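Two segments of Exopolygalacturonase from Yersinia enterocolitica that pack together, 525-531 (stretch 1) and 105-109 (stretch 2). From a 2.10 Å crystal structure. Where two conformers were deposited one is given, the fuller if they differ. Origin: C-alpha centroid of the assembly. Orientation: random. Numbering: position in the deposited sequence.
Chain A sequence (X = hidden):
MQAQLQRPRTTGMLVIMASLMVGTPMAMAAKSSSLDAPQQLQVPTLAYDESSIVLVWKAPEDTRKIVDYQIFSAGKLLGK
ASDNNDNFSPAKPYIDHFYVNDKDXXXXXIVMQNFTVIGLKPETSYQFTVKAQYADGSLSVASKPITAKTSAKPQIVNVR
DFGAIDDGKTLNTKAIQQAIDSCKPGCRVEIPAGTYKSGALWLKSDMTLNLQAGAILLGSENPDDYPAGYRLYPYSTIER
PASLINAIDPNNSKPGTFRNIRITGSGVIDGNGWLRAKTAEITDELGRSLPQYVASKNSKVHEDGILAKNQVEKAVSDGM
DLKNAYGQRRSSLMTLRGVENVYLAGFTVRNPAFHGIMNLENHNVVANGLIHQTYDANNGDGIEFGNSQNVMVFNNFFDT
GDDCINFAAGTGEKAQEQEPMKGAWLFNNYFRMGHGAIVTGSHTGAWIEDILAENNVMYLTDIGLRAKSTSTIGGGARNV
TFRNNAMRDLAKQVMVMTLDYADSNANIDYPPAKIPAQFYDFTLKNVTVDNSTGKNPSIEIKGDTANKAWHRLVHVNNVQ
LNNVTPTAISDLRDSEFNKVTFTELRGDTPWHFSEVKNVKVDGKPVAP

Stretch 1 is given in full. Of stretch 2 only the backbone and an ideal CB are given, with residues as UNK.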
# COMPACT_ATOMS: atom_id res chain seq x y z
N LYS A 525 -17.87 7.76 2.44
CA LYS A 525 -19.18 7.37 1.91
C LYS A 525 -19.33 5.85 1.89
O LYS A 525 -18.38 5.14 1.56
CB LYS A 525 -19.33 7.88 0.47
CG LYS A 525 -20.78 8.04 0.03
CD LYS A 525 -20.90 8.85 -1.26
CE LYS A 525 -20.30 10.26 -1.13
NZ LYS A 525 -20.88 11.26 -2.09
N ASN A 526 -20.53 5.36 2.24
CA ASN A 526 -20.88 3.93 2.13
C ASN A 526 -19.87 3.05 2.87
O ASN A 526 -19.29 2.16 2.27
CB ASN A 526 -20.94 3.49 0.66
CG ASN A 526 -21.88 4.33 -0.20
OD1 ASN A 526 -22.74 5.04 0.30
ND2 ASN A 526 -21.72 4.22 -1.51
N VAL A 527 -19.66 3.33 4.15
CA VAL A 527 -18.65 2.68 4.98
C VAL A 527 -19.32 2.18 6.26
O VAL A 527 -20.05 2.90 6.91
CB VAL A 527 -17.46 3.64 5.34
CG1 VAL A 527 -16.63 3.11 6.53
CG2 VAL A 527 -16.58 3.91 4.11
N THR A 528 -19.05 0.92 6.59
CA THR A 528 -19.59 0.29 7.78
C THR A 528 -18.43 -0.19 8.63
O THR A 528 -17.49 -0.79 8.12
CB THR A 528 -20.49 -0.90 7.41
OG1 THR A 528 -19.79 -1.74 6.47
CG2 THR A 528 -21.79 -0.41 6.77
N VAL A 529 -18.49 0.11 9.92
CA VAL A 529 -17.56 -0.44 10.88
C VAL A 529 -18.36 -1.13 11.97
O VAL A 529 -19.25 -0.53 12.58
CB VAL A 529 -16.69 0.66 11.58
CG1 VAL A 529 -15.69 0.00 12.55
CG2 VAL A 529 -15.98 1.54 10.58
N ASP A 530 -18.01 -2.39 12.23
CA ASP A 530 -18.48 -3.10 13.42
C ASP A 530 -17.32 -3.29 14.38
O ASP A 530 -16.39 -4.04 14.10
CB ASP A 530 -19.08 -4.45 13.04
CG ASP A 530 -19.72 -5.17 14.23
OD1 ASP A 530 -19.95 -4.58 15.31
OD2 ASP A 530 -19.99 -6.37 14.07
N ASN A 531 -17.39 -2.60 15.52
CA ASN A 531 -16.42 -2.68 16.60
C ASN A 531 -15.15 -1.90 16.33
O ASN A 531 -14.52 -2.03 15.27
CB ASN A 531 -16.06 -4.13 16.96
CG ASN A 531 -17.28 -4.96 17.34
OD1 ASN A 531 -17.35 -6.15 17.03
ND2 ASN A 531 -18.24 -4.34 18.01
N UNK A 105 -26.98 -8.51 8.14
CA UNK A 105 -26.49 -7.83 6.94
C UNK A 105 -25.95 -6.41 7.21
O UNK A 105 -26.27 -5.46 6.48
CB UNK A 105 -27.62 -7.76 5.91
N UNK A 106 -25.14 -6.28 8.26
CA UNK A 106 -24.71 -4.95 8.68
C UNK A 106 -23.62 -4.37 7.78
O UNK A 106 -23.65 -3.19 7.44
CB UNK A 106 -24.21 -5.00 10.12
N UNK A 107 -22.67 -5.21 7.37
CA UNK A 107 -21.48 -4.81 6.62
C UNK A 107 -21.75 -4.51 5.15
O UNK A 107 -22.47 -5.25 4.47
CB UNK A 107 -20.42 -5.91 6.72
N UNK A 108 -21.18 -3.39 4.68
CA UNK A 108 -21.20 -3.06 3.26
C UNK A 108 -20.57 -4.19 2.45
O UNK A 108 -19.43 -4.59 2.69
CB UNK A 108 -20.47 -1.74 3.00
N UNK A 109 -21.33 -4.72 1.50
CA UNK A 109 -20.83 -5.77 0.61
C UNK A 109 -20.09 -5.16 -0.58
O UNK A 109 -20.67 -4.50 -1.43
CB UNK A 109 -21.98 -6.65 0.12

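Stretch 1 presents extended backbone with alternating side chains: Thr 528 and Asp 530 point toward stretch 2, while Val 527 and Val 529 point away from it. The nearest pair of CA atoms across the stretches is Thr 528 CA and the CA of position 107, 5.6 Å apart, and the Thr 528 hydroxyl lies within reach of positions 107 and 108.

Position 105 lies beyond the reach of stretch 1, with no atom of it within 5.5 Å of the ideal CB. Its positive phi (phi/psi 57/46) is the more telling feature, since glycine, asparagine and aspartate tolerate this region best. The residue is Asn 105, whose OD1 accepts a weak hydrogen bond from the side chain of position 109.

At position 106 the CA-to-CB bond points toward stretch 1, yet nothing there comes within 5.5 Å of the ideal CB. A small side chain would leave that distance unspanned; a long one, whether aromatic, leucine, methionine or an extended polar chain, could cross to the strand between Thr 528 and Asp 530. Phe 106 does so with chi1 in the t well. Its CE2 lies 4.0 Å from Thr 528 CB and 3.9 Å from Asp 530 CB, so the ring packs on the aliphatic parts of two polar residues. The carbonyl of Val 529 meets the ring edge near its plane, with Val 529 O 3.4 Å from Phe 106 CZ. The backbone contributes as well, Phe 106 O lying 3.4 Å from Thr 528 CG2.

Position 107 has an extended backbone (-76/135) and a CB directed sideways, 4.2 Å from Thr 528 OG1. A side chain that bends toward the strand would find a hydroxyl, and beyond it the carboxylate-bearing Asp 530; glutamine, glutamate, or a longer donor such as lysine or arginine would all be plausible. In Gln 107, chi1 and chi2 are both m, and the end of the chain comes nearer than its start. Thr 528 OG1 donates to Gln 107 OE1 at 2.9 Å. The amide nitrogen faces the other way along the strand: Gln 107 NE2 is 3.3 Å from Asp 530 CB and gives a hydrogen bond to a water at 3.0 Å from NE2, which in turn donates weakly to Asp 530 OD2, 3.4 Å from the water O.

Position 108 points toward stretch 1, its ideal CB 3.5 Å from Thr 528 OG1 and 4.1 Å from Asn 526 O. Its backbone N lies 2.8 Å from Thr 528 OG1 and donates to it almost linearly (175°), a bond open to any residue except proline. A flat or medium-sized side chain could lie beside the corner at Asn 526. His 108, with chi1 t, sets one ring face against the carbonyl, Asn 526 O being 3.7 Å from His 108 ND1, while His 108 CE1 lies 4.0 Å from Asn 526 CB.

Position 109 points away, leaving room for many side chains, especially polar ones. Lys 109 reaches back along its own stretch, Lys 109 NZ lying 3.3 Å from Asn 105 OD1.

Stretch 2 (105-109) NFQHK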
# COMPACT_ATOMS: atom_id res chain seq x y z
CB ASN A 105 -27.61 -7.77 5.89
CG ASN A 105 -27.56 -8.92 4.89
OD1 ASN A 105 -28.11 -8.79 3.80
ND2 ASN A 105 -26.92 -10.04 5.26
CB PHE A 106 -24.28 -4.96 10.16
CG PHE A 106 -23.62 -3.69 10.61
CD1 PHE A 106 -24.38 -2.63 11.13
CD2 PHE A 106 -22.23 -3.54 10.52
CE1 PHE A 106 -23.76 -1.46 11.57
CE2 PHE A 106 -21.60 -2.36 10.93
CZ PHE A 106 -22.37 -1.32 11.45
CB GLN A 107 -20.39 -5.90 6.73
CG GLN A 107 -19.74 -6.06 8.13
CD GLN A 107 -18.86 -4.89 8.53
OE1 GLN A 107 -18.56 -4.01 7.71
NE2 GLN A 107 -18.45 -4.85 9.78
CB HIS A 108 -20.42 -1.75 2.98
CG HIS A 108 -20.47 -1.34 1.53
ND1 HIS A 108 -21.49 -0.58 1.01
CD2 HIS A 108 -19.65 -1.63 0.50
CE1 HIS A 108 -21.30 -0.41 -0.29
NE2 HIS A 108 -20.18 -1.04 -0.62
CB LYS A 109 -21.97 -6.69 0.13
CG LYS A 109 -22.80 -7.34 1.25
CD LYS A 109 -24.23 -7.64 0.73
CE LYS A 109 -25.22 -8.03 1.84
NZ LYS A 109 -25.74 -6.85 2.58
O HOH W 1 -19.13 -7.57 10.96
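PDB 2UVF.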